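Local coordinates for protein glycosyl hydrolase, family 8 (PDB 3REN) that acts as an alpha-amylase of glycosyl hydrolase family 8, probably cleaving alpha-glucosidic bonds on an (alpha/alpha)6-barrel scaffold, at residues E83-D86 with I87-M91; Y173-L176 with P177-K180; Q279-P283 with S284-N288; Y334-D337 with N338-L342. One frame throughout, in Å; residues are numbered along the deposited sequence. Where two conformers were deposited one is given.

In the fold
The four interactions follow one another along a single chain, each local, either within one helix or between a helix's first turn and the loop leading into it. Interaction 1 lies near the end of helix 78-89, interaction 2 at the start of helix 176-185, interaction 3 at the start of helix 283-296 and interaction 4 in the opening turns of helix 335-346. Interactions 1 and 3 are on opposite sides of the chain's centre, their centres about 28 Å apart. Interactions 3 and 4 have centres about 10 Å apart and touch, Ser284 OG probably being hydrogen-bonded to Asp337 OD1. Helices 283-296 and 335-346 of the (alpha/alpha)6 barrel are thus joined through polar side chains, whereas interactions 1 and 2 touch none of the others.

Interaction 1 of 4, residues E83-D86 with I87-M91. With EDO (1,2-ethanediol), chain H; EDO (1,2-ethanediol), chain I.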
loop_
_atom_site.group_PDB
_atom_site.type_symbol
_atom_site.label_atom_id
_atom_site.label_comp_id
_atom_site.label_asym_id
_atom_site.label_seq_id
_atom_site.Cartn_x
_atom_site.Cartn_y
_atom_site.Cartn_z
ATOM N N GLU A 83 19.120 -4.024 0.159
ATOM C CA GLU A 83 19.506 -2.871 0.923
ATOM C C GLU A 83 18.351 -2.411 1.829
ATOM O O GLU A 83 18.574 -1.991 2.972
ATOM C CB GLU A 83 19.987 -1.768 -0.026
ATOM C CG GLU A 83 20.305 -0.465 0.656
ATOM C CD GLU A 83 20.927 0.539 -0.311
ATOM O OE1 GLU A 83 21.531 0.083 -1.316
ATOM O OE2 GLU A 83 20.804 1.773 -0.079
ATOM N N HIS A 84 17.110 -2.526 1.337
ATOM C CA HIS A 84 15.946 -2.149 2.136
ATOM C C HIS A 84 15.533 -3.258 3.114
ATOM O O HIS A 84 15.139 -2.953 4.252
ATOM C CB HIS A 84 14.804 -1.679 1.233
ATOM C CG HIS A 84 15.133 -0.380 0.578
ATOM N ND1 HIS A 84 14.888 0.831 1.183
ATOM C CD2 HIS A 84 15.832 -0.105 -0.554
ATOM C CE1 HIS A 84 15.374 1.799 0.429
ATOM N NE2 HIS A 84 15.960 1.255 -0.625
ATOM N N PHE A 85 15.639 -4.520 2.685
ATOM C CA PHE A 85 15.458 -5.656 3.612
ATOM C C PHE A 85 16.410 -5.534 4.830
ATOM O O PHE A 85 15.988 -5.703 5.957
ATOM C CB PHE A 85 15.630 -6.976 2.876
ATOM C CG PHE A 85 15.390 -8.194 3.721
ATOM C CD1 PHE A 85 14.406 -8.218 4.713
ATOM C CD2 PHE A 85 16.134 -9.346 3.506
ATOM C CE1 PHE A 85 14.184 -9.339 5.488
ATOM C CE2 PHE A 85 15.890 -10.488 4.282
ATOM C CZ PHE A 85 14.910 -10.462 5.282
ATOM N N ASP A 86 17.682 -5.204 4.614
ATOM C CA ASP A 86 18.593 -4.981 5.762
ATOM C C ASP A 86 18.126 -3.934 6.771
ATOM O O ASP A 86 18.295 -4.120 7.985
ATOM C CB ASP A 86 19.987 -4.607 5.303
ATOM C CG ASP A 86 20.749 -5.783 4.744
ATOM O OD1 ASP A 86 20.327 -6.965 4.879
ATOM O OD2 ASP A 86 21.777 -5.497 4.141
ATOM N N ILE A 87 17.567 -2.834 6.284
ATOM C CA ILE A 87 16.917 -1.859 7.184
ATOM C C ILE A 87 15.718 -2.448 7.941
ATOM O O ILE A 87 15.555 -2.207 9.134
ATOM C CB ILE A 87 16.481 -0.597 6.396
ATOM C CG1 ILE A 87 17.738 0.194 6.014
ATOM C CG2 ILE A 87 15.475 0.249 7.197
ATOM C CD1 ILE A 87 17.591 1.010 4.725
ATOM N N VAL A 88 14.867 -3.208 7.249
ATOM C CA VAL A 88 13.719 -3.856 7.897
ATOM C C VAL A 88 14.143 -4.848 9.019
ATOM O O VAL A 88 13.544 -4.891 10.106
ATOM C CB VAL A 88 12.847 -4.540 6.811
ATOM C CG1 VAL A 88 11.944 -5.570 7.380
ATOM C CG2 VAL A 88 12.038 -3.454 6.083
ATOM N N LYS A 89 15.170 -5.646 8.748
ATOM C CA LYS A 89 15.602 -6.650 9.738
ATOM C C LYS A 89 15.893 -5.956 11.061
ATOM O O LYS A 89 15.529 -6.485 12.110
ATOM C CB LYS A 89 16.818 -7.452 9.255
ATOM C CG LYS A 89 16.453 -8.330 8.039
ATOM C CD LYS A 89 17.369 -9.505 7.841
ATOM C CE LYS A 89 18.687 -9.164 7.217
ATOM N NZ LYS A 89 19.538 -10.424 7.086
ATOM N N GLU A 90 16.490 -4.760 11.000
ATOM C CA GLU A 90 16.827 -4.004 12.207
ATOM C C GLU A 90 15.616 -3.378 12.881
ATOM O O GLU A 90 15.695 -2.903 14.025
ATOM C CB GLU A 90 17.943 -2.957 11.949
ATOM C CG GLU A 90 19.299 -3.594 11.498
ATOM C CD GLU A 90 19.771 -4.738 12.404
ATOM O OE1 GLU A 90 20.083 -5.844 11.877
ATOM O OE2 GLU A 90 19.832 -4.546 13.644
HETATM N N MSE A 91 14.488 -3.362 12.172
HETATM C CA MSE A 91 13.249 -2.850 12.763
HETATM C C MSE A 91 12.461 -3.993 13.414
HETATM O O MSE A 91 11.386 -3.740 14.009
HETATM C CB MSE A 91 12.396 -2.117 11.700
HETATM C CG MSE A 91 13.080 -0.850 11.183
HETATM SE SE MSE A 91 12.110 0.072 9.818
HETATM C CE MSE A 91 10.602 0.785 10.876
HETATM C C1 EDO H . 18.489 2.949 1.998
HETATM O O1 EDO H . 19.932 2.963 1.964
HETATM C C2 EDO H . 17.946 4.331 1.638
HETATM O O2 EDO H . 18.577 4.763 0.411
HETATM C C1 EDO I . 17.030 4.140 -2.707
HETATM O O1 EDO I . 17.216 2.836 -2.148
HETATM C C2 EDO I . 15.604 4.605 -2.433
HETATM O O2 EDO I . 15.496 4.925 -1.051
HETATM O O HOH W 1 20.383 -5.654 8.927
#
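Lys89 lays its aliphatic part over one face of the Phe85 ring, one turn earlier in helix 78-89. CG of Lys89 is 3.9 Å from the centroid of the Phe85 ring and 24° off its normal, a CH-pi contact displaced toward the rim, and Lys89 CD follows at 3.7 Å from Phe85 CZ. Phe85 CG is anti to the backbone N (chi1 -177°), which sends the ring outward with a tilt toward the next turn, where Lys89 covers it. Val88 CG1 comes to the ring's edge. The bend of Lys89 at chi3 (-78°) then carries its end past Asp86: Lys89 CE is 3.6 Å from Asp86 OD1, but Lys89 NZ stays 4.2 Å from Asp86 OD1, beyond a salt bridge, and has a weak hydrogen bond to Tyr134 OH.

Next to this group a water donates to both Asp86 O (2.8 Å) and Glu90 OE1 (3.0 Å), bridging the two residues. Around Glu83 and His84 two ethanediol molecules, probably from the crystallisation liquor, are bound: O1 of one donates to Glu83 OE2 at 2.5 Å, while O1 of the other is hydrogen-bonded to His84 NE2 at 2.5 Å. Ile87 CD1 touches the first. His84 ND1 is hydrogen-bonded to Glu65 OE1, which fixes the turn of the imidazole. Tyr138 meets the Phe85 ring edge-to-face, and Met69 and Leu123 also touch Phe85. The i to i+4 pair of Phe85 and Lys89 thus lies on a helix packed against helices 62-74, 113-130 and 133-150 of the (alpha/alpha)6 barrel.

Interaction 2 of 4, residues Y173-L176 with P177-K180; sequences YLDL and PTMK
Asp175 reaches forward to Thr178 and forms the N-cap of helix 176-185. Its extended first torsion (chi1 -168°) folds the carboxylate over the first turn, and Asp175 OD1 accepts a weak hydrogen bond of 3.3 Å from Thr178 N. The cap fits closely. OD2 of Asp175 comes to 2.8 Å from Thr178 OG1, while its OD1 rests 3.1 Å from Pro177 CD, so the carboxylate fills the notch between the proline ring and the threonine. The proline itself has no N-H to offer, and its ring crosses the aspartate side chain at about a right angle.

On the far side of the backbone the selenomethionine Met179, extended beyond CG, runs back along the incoming chain. Its CE bump lies 4.0 Å from Leu174 CD2 and a similar distance from the CA of Leu174, and its SE passes 4.3 Å from Leu176 CD1, so both leucines meet it from one side, Leu174 at CE and Leu176 at SE. Leu174 and Asp175 are each the centre of an inverse gamma turn, which kinks the chain just before it winds into the helix.

The Asp175-Thr178 end packs on helix 113-130, where Thr178 OG1 is hydrogen-bonded to Leu117 O. Leu174 and Met179 face helix 188-201, Pro177 touches helix 231-243, and Met179 also meets Leu156 of strand 155-160.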
loop_
_atom_site.group_PDB
_atom_site.type_symbol
_atom_site.label_atom_id
_atom_site.label_comp_id
_atom_site.label_asym_id
_atom_site.label_seq_id
_atom_site.Cartn_x
_atom_site.Cartn_y
_atom_site.Cartn_z
ATOM N N TYR A 173 -6.323 -3.975 5.317
ATOM C CA TYR A 173 -5.268 -4.799 5.962
ATOM C C TYR A 173 -5.361 -6.277 5.577
ATOM O O TYR A 173 -4.401 -7.027 5.784
ATOM C CB TYR A 173 -5.384 -4.749 7.480
ATOM C CG TYR A 173 -4.792 -3.524 8.153
ATOM C CD1 TYR A 173 -4.993 -2.248 7.643
ATOM C CD2 TYR A 173 -4.068 -3.653 9.337
ATOM C CE1 TYR A 173 -4.466 -1.146 8.292
ATOM C CE2 TYR A 173 -3.547 -2.566 9.984
ATOM C CZ TYR A 173 -3.746 -1.321 9.457
ATOM O OH TYR A 173 -3.231 -0.222 10.114
ATOM N N LEU A 174 -6.508 -6.711 5.073
ATOM C CA LEU A 174 -6.703 -8.135 4.755
ATOM C C LEU A 174 -6.106 -8.459 3.388
ATOM O O LEU A 174 -6.819 -8.495 2.356
ATOM C CB LEU A 174 -8.179 -8.547 4.853
ATOM C CG LEU A 174 -8.753 -8.304 6.251
ATOM C CD1 LEU A 174 -10.246 -8.444 6.176
ATOM C CD2 LEU A 174 -8.139 -9.253 7.288
ATOM N N ASP A 175 -4.777 -8.674 3.406
ATOM C CA ASP A 175 -3.959 -8.844 2.218
ATOM C C ASP A 175 -4.125 -10.283 1.714
ATOM O O ASP A 175 -3.292 -11.145 1.956
ATOM C CB ASP A 175 -2.516 -8.589 2.641
ATOM C CG ASP A 175 -1.553 -8.446 1.485
ATOM O OD1 ASP A 175 -1.836 -8.910 0.360
ATOM O OD2 ASP A 175 -0.459 -7.867 1.729
ATOM N N LEU A 176 -5.168 -10.491 0.963
ATOM C CA LEU A 176 -5.504 -11.782 0.455
ATOM C C LEU A 176 -4.367 -12.412 -0.352
ATOM O O LEU A 176 -4.141 -13.556 -0.185
ATOM C CB LEU A 176 -6.747 -11.712 -0.424
ATOM C CG LEU A 176 -8.113 -11.949 0.197
ATOM C CD1 LEU A 176 -8.192 -11.789 1.612
ATOM C CD2 LEU A 176 -9.346 -11.580 -0.559
ATOM N N PRO A 177 -3.667 -11.665 -1.194
ATOM C CA PRO A 177 -2.588 -12.281 -1.974
ATOM C C PRO A 177 -1.484 -12.852 -1.091
ATOM O O PRO A 177 -0.988 -13.935 -1.381
ATOM C CB PRO A 177 -2.042 -11.121 -2.847
ATOM C CG PRO A 177 -3.217 -10.206 -2.941
ATOM C CD PRO A 177 -3.870 -10.265 -1.584
ATOM N N THR A 178 -1.109 -12.137 -0.037
ATOM C CA THR A 178 -0.097 -12.632 0.883
ATOM C C THR A 178 -0.624 -13.900 1.587
ATOM O O THR A 178 0.102 -14.884 1.727
ATOM C CB THR A 178 0.267 -11.541 1.907
ATOM O OG1 THR A 178 0.729 -10.359 1.215
ATOM C CG2 THR A 178 1.344 -12.034 2.850
HETATM N N MSE A 179 -1.884 -13.891 2.020
HETATM C CA MSE A 179 -2.446 -15.058 2.720
HETATM C C MSE A 179 -2.508 -16.293 1.803
HETATM O O MSE A 179 -2.328 -17.422 2.255
HETATM C CB MSE A 179 -3.823 -14.765 3.341
HETATM C CG MSE A 179 -3.758 -13.749 4.470
HETATM SE SE MSE A 179 -5.561 -13.092 4.781
HETATM C CE MSE A 179 -5.250 -11.709 6.101
ATOM N N LYS A 180 -2.814 -16.069 0.535
ATOM C CA LYS A 180 -2.766 -17.105 -0.477
ATOM C C LYS A 180 -1.334 -17.632 -0.615
ATOM O O LYS A 180 -1.109 -18.832 -0.500
ATOM C CB LYS A 180 -3.205 -16.539 -1.814
ATOM C CG LYS A 180 -3.188 -17.569 -2.960
ATOM C CD LYS A 180 -4.162 -17.164 -4.022
ATOM C CE LYS A 180 -4.157 -18.195 -5.132
ATOM N NZ LYS A 180 -5.258 -17.880 -6.049
#

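Interaction 3 of 4, residues Q279-P283 with S284-N288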
loop_
_atom_site.group_PDB
_atom_site.type_symbol
_atom_site.label_atom_id
_atom_site.label_comp_id
_atom_site.label_asym_id
_atom_site.label_seq_id
_atom_site.Cartn_x
_atom_site.Cartn_y
_atom_site.Cartn_z
ATOM N N GLN A 279 -13.394 16.951 -2.499
ATOM C CA GLN A 279 -12.737 17.453 -3.713
ATOM C C GLN A 279 -11.286 16.993 -3.824
ATOM O O GLN A 279 -10.553 17.402 -4.742
ATOM C CB GLN A 279 -12.744 18.974 -3.718
ATOM C CG GLN A 279 -14.040 19.574 -4.191
ATOM C CD GLN A 279 -14.020 21.089 -4.000
ATOM O OE1 GLN A 279 -14.159 21.587 -2.876
ATOM N NE2 GLN A 279 -13.817 21.821 -5.097
ATOM N N ILE A 280 -10.867 16.158 -2.887
ATOM C CA ILE A 280 -9.455 15.819 -2.766
ATOM C C ILE A 280 -9.104 14.639 -3.668
ATOM O O ILE A 280 -9.705 13.573 -3.559
ATOM C CB ILE A 280 -9.064 15.520 -1.286
ATOM C CG1 ILE A 280 -9.417 16.715 -0.370
ATOM C CG2 ILE A 280 -7.558 15.135 -1.152
ATOM C CD1 ILE A 280 -8.953 18.109 -0.847
ATOM N N GLU A 281 -8.129 14.852 -4.550
ATOM C CA GLU A 281 -7.544 13.772 -5.324
ATOM C C GLU A 281 -6.222 13.322 -4.638
ATOM O O GLU A 281 -5.650 14.060 -3.852
ATOM C CB GLU A 281 -7.227 14.257 -6.728
ATOM C CG GLU A 281 -8.417 14.414 -7.673
ATOM C CD GLU A 281 -7.940 15.004 -8.987
ATOM O OE1 GLU A 281 -7.858 14.259 -9.984
ATOM O OE2 GLU A 281 -7.580 16.204 -8.997
ATOM N N SER A 282 -5.732 12.138 -4.978
ATOM C CA SER A 282 -4.512 11.605 -4.359
ATOM C C SER A 282 -3.742 10.744 -5.359
ATOM O O SER A 282 -4.331 9.917 -6.011
ATOM C CB SER A 282 -4.958 10.758 -3.139
ATOM O OG SER A 282 -4.051 9.737 -2.813
ATOM N N PRO A 283 -2.413 10.915 -5.472
ATOM C CA PRO A 283 -1.637 9.971 -6.296
ATOM C C PRO A 283 -1.834 8.490 -5.884
ATOM O O PRO A 283 -1.718 7.616 -6.724
ATOM C CB PRO A 283 -0.177 10.380 -6.018
ATOM C CG PRO A 283 -0.285 11.833 -5.551
ATOM C CD PRO A 283 -1.559 11.920 -4.801
ATOM N N SER A 284 -2.121 8.216 -4.608
ATOM C CA SER A 284 -2.307 6.822 -4.146
ATOM C C SER A 284 -3.576 6.191 -4.697
ATOM O O SER A 284 -3.608 4.991 -4.989
ATOM C CB SER A 284 -2.309 6.762 -2.620
ATOM O OG SER A 284 -1.012 7.045 -2.155
ATOM N N ILE A 285 -4.627 6.996 -4.818
ATOM C CA ILE A 285 -5.870 6.558 -5.453
ATOM C C ILE A 285 -5.586 6.191 -6.901
ATOM O O ILE A 285 -5.886 5.070 -7.350
ATOM C CB ILE A 285 -6.889 7.678 -5.460
ATOM C CG1 ILE A 285 -7.238 8.070 -4.032
ATOM C CG2 ILE A 285 -8.144 7.276 -6.278
ATOM C CD1 ILE A 285 -8.183 7.157 -3.411
ATOM N N TYR A 286 -5.006 7.151 -7.645
ATOM C CA TYR A 286 -4.707 6.896 -9.078
ATOM C C TYR A 286 -3.755 5.732 -9.301
ATOM O O TYR A 286 -3.941 4.954 -10.235
ATOM C CB TYR A 286 -4.201 8.162 -9.781
ATOM C CG TYR A 286 -5.301 9.200 -9.932
ATOM C CD1 TYR A 286 -6.531 8.857 -10.512
ATOM C CD2 TYR A 286 -5.127 10.499 -9.466
ATOM C CE1 TYR A 286 -7.572 9.792 -10.658
ATOM C CE2 TYR A 286 -6.163 11.463 -9.607
ATOM C CZ TYR A 286 -7.376 11.090 -10.205
ATOM O OH TYR A 286 -8.387 12.011 -10.353
ATOM N N SER A 287 -2.747 5.614 -8.430
ATOM C CA SER A 287 -1.843 4.456 -8.438
ATOM C C SER A 287 -2.557 3.154 -8.342
ATOM O O SER A 287 -2.270 2.247 -9.120
ATOM C CB SER A 287 -0.821 4.545 -7.298
ATOM O OG SER A 287 0.040 5.650 -7.515
ATOM N N ASN A 288 -3.499 3.036 -7.395
ATOM C CA ASN A 288 -4.199 1.790 -7.213
ATOM C C ASN A 288 -5.107 1.459 -8.389
ATOM O O ASN A 288 -5.222 0.294 -8.786
ATOM C CB ASN A 288 -5.015 1.838 -5.901
ATOM C CG ASN A 288 -4.151 1.538 -4.683
ATOM O OD1 ASN A 288 -3.056 1.018 -4.819
ATOM N ND2 ASN A 288 -4.637 1.875 -3.491
#
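Glu281 and Tyr286 meet at their polar ends: Tyr286 OH donates to Glu281 OE1, which sits at the ring's edge and in its plane, while the carboxylate is turned 87° against the ring. The modelled separation of 2.3 Å between Tyr286 OH and Glu281 OE1 is too short to be trusted in detail. Tyr286 OH is also hydrogen-bonded to Leu265 N, and Glu281 OE2 weakly to Tyr312 OH.

Bonds of the first turn form the second group. Ser282, the N-cap, directs OG at the turn and accepts weak capping bonds from Ser284 N (3.0 Å) and Ile285 N (3.4 Å). Its carbonyl takes Tyr286 N at 3.3 Å in the ordinary i to i+4 backbone bond, nearly straight with an N-H...O angle of 172°.

A third group grips one carbonyl twice. Pro283 O accepts from Ser287 N at 2.8 Å and from Ser287 OG, also 2.8 Å, the two reaching it from opposite faces of its plane; Ser287 OG stands 38° out of that plane.

Helix 283-296 opens here between helix 335-346, touched by Pro283 and Ser287, and helix 299-312, where Leu309 meets Pro283 and Tyr286, with Ile285 turned to helix 231-243.

Interaction 4 of 4, residues Y334-D337 with N338-L342; sequences YSFD and NLNAL
Asn340 bends back one turn over Phe336 in the opening turns of helix 335-346, one of the helices of the (alpha/alpha)6 barrel. Asn340 CB starts at 3.5 Å from Phe336 O, the same carbonyl that accepts from Asn340 N in the regular helical pattern. CG of Asn340 remains 3.5 Å from Phe336 O. At the tip, ND2 leans over one face of the phenyl ring, 3.0 Å above its plane and offset toward the rim, nearest to Phe336 CZ. Amide and ring planes are 81° apart, so the group meets the ring nearly upright. The approach is close, and the Phe336 carbonyl next to ND2 is at a poor angle for bonding. ND2 is hydrogen-bonded to Ser284 OG of helix 283-296, which positions the amide. A chi1 of -177° holds the Phe336 ring out from the side of the helix, where Asn340 ND2 reaches its face; Leu67 of helix 62-74 also touches it.

Tyr334, just before the helix, is its N-cap, and its carbonyl is used by Asn338 twice. Asn338 N gives a weak bond of 3.4 Å to Tyr334 O, and the amide of Asn338, whose OD1 accepts from Phe325 N, adds a second: its ND2 donates to Tyr334 O at 2.9 Å, with that oxygen in the amide plane but ND2 standing 53° out of the plane of the Tyr334 carbonyl.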
loop_
_atom_site.group_PDB
_atom_site.type_symbol
_atom_site.label_atom_id
_atom_site.label_comp_id
_atom_site.label_asym_id
_atom_site.label_seq_id
_atom_site.Cartn_x
_atom_site.Cartn_y
_atom_site.Cartn_z
ATOM N N TYR A 334 4.525 13.494 0.968
ATOM C CA TYR A 334 4.285 12.243 1.674
ATOM C C TYR A 334 4.891 11.069 0.927
ATOM O O TYR A 334 4.529 10.826 -0.223
ATOM C CB TYR A 334 2.760 12.006 1.918
ATOM C CG TYR A 334 2.293 12.869 3.060
ATOM C CD1 TYR A 334 1.998 14.219 2.871
ATOM C CD2 TYR A 334 2.262 12.355 4.369
ATOM C CE1 TYR A 334 1.637 15.041 3.960
ATOM C CE2 TYR A 334 1.901 13.152 5.453
ATOM C CZ TYR A 334 1.590 14.490 5.239
ATOM O OH TYR A 334 1.234 15.269 6.323
ATOM N N SER A 335 5.782 10.332 1.587
ATOM C CA SER A 335 6.443 9.195 0.970
ATOM C C SER A 335 5.406 8.234 0.425
ATOM O O SER A 335 5.557 7.661 -0.652
ATOM C CB SER A 335 7.361 8.486 1.988
ATOM O OG SER A 335 6.599 8.012 3.108
ATOM N N PHE A 336 4.343 8.037 1.179
ATOM C CA PHE A 336 3.339 7.053 0.768
ATOM C C PHE A 336 2.778 7.289 -0.660
ATOM O O PHE A 336 2.652 6.337 -1.454
ATOM C CB PHE A 336 2.213 6.990 1.805
ATOM C CG PHE A 336 1.172 5.951 1.512
ATOM C CD1 PHE A 336 1.466 4.597 1.637
ATOM C CD2 PHE A 336 -0.129 6.339 1.160
ATOM C CE1 PHE A 336 0.483 3.616 1.391
ATOM C CE2 PHE A 336 -1.118 5.389 0.913
ATOM C CZ PHE A 336 -0.831 4.026 1.015
ATOM N N ASP A 337 2.468 8.541 -0.992
ATOM C CA ASP A 337 1.967 8.845 -2.336
ATOM C C ASP A 337 3.009 8.664 -3.407
ATOM O O ASP A 337 2.699 8.171 -4.484
ATOM C CB ASP A 337 1.394 10.253 -2.407
ATOM C CG ASP A 337 0.060 10.360 -1.688
ATOM O OD1 ASP A 337 -0.707 9.369 -1.698
ATOM O OD2 ASP A 337 -0.190 11.414 -1.093
ATOM N N ASN A 338 4.244 9.051 -3.092
ATOM C CA ASN A 338 5.359 8.892 -4.004
ATOM C C ASN A 338 5.705 7.432 -4.305
ATOM O O ASN A 338 5.925 7.072 -5.470
ATOM C CB ASN A 338 6.573 9.690 -3.513
ATOM C CG ASN A 338 6.368 11.187 -3.695
ATOM O OD1 ASN A 338 6.745 11.729 -4.720
ATOM N ND2 ASN A 338 5.719 11.850 -2.715
ATOM N N LEU A 339 5.719 6.593 -3.267
ATOM C CA LEU A 339 6.002 5.162 -3.460
ATOM C C LEU A 339 4.898 4.421 -4.229
ATOM O O LEU A 339 5.192 3.517 -5.054
ATOM C CB LEU A 339 6.288 4.479 -2.118
ATOM C CG LEU A 339 7.602 4.921 -1.493
ATOM C CD1 LEU A 339 7.513 4.694 0.052
ATOM C CD2 LEU A 339 8.818 4.170 -2.194
ATOM N N ASN A 340 3.638 4.779 -3.963
ATOM C CA ASN A 340 2.531 4.132 -4.681
ATOM C C ASN A 340 2.600 4.525 -6.160
ATOM O O ASN A 340 2.466 3.667 -7.040
ATOM C CB ASN A 340 1.174 4.485 -4.054
ATOM C CG ASN A 340 0.874 3.656 -2.809
ATOM O OD1 ASN A 340 1.206 2.473 -2.759
ATOM N ND2 ASN A 340 0.252 4.269 -1.805
ATOM N N ALA A 341 2.903 5.800 -6.418
ATOM C CA ALA A 341 3.097 6.286 -7.801
ATOM C C ALA A 341 4.242 5.552 -8.498
ATOM O O ALA A 341 4.167 5.278 -9.688
ATOM C CB ALA A 341 3.376 7.795 -7.816
ATOM N N LEU A 342 5.304 5.248 -7.757
ATOM C CA LEU A 342 6.432 4.518 -8.339
ATOM C C LEU A 342 6.009 3.122 -8.776
ATOM O O LEU A 342 6.312 2.696 -9.889
ATOM C CB LEU A 342 7.641 4.532 -7.370
ATOM C CG LEU A 342 8.917 3.864 -7.846
ATOM C CD1 LEU A 342 9.576 4.683 -8.946
ATOM C CD2 LEU A 342 9.871 3.648 -6.659
#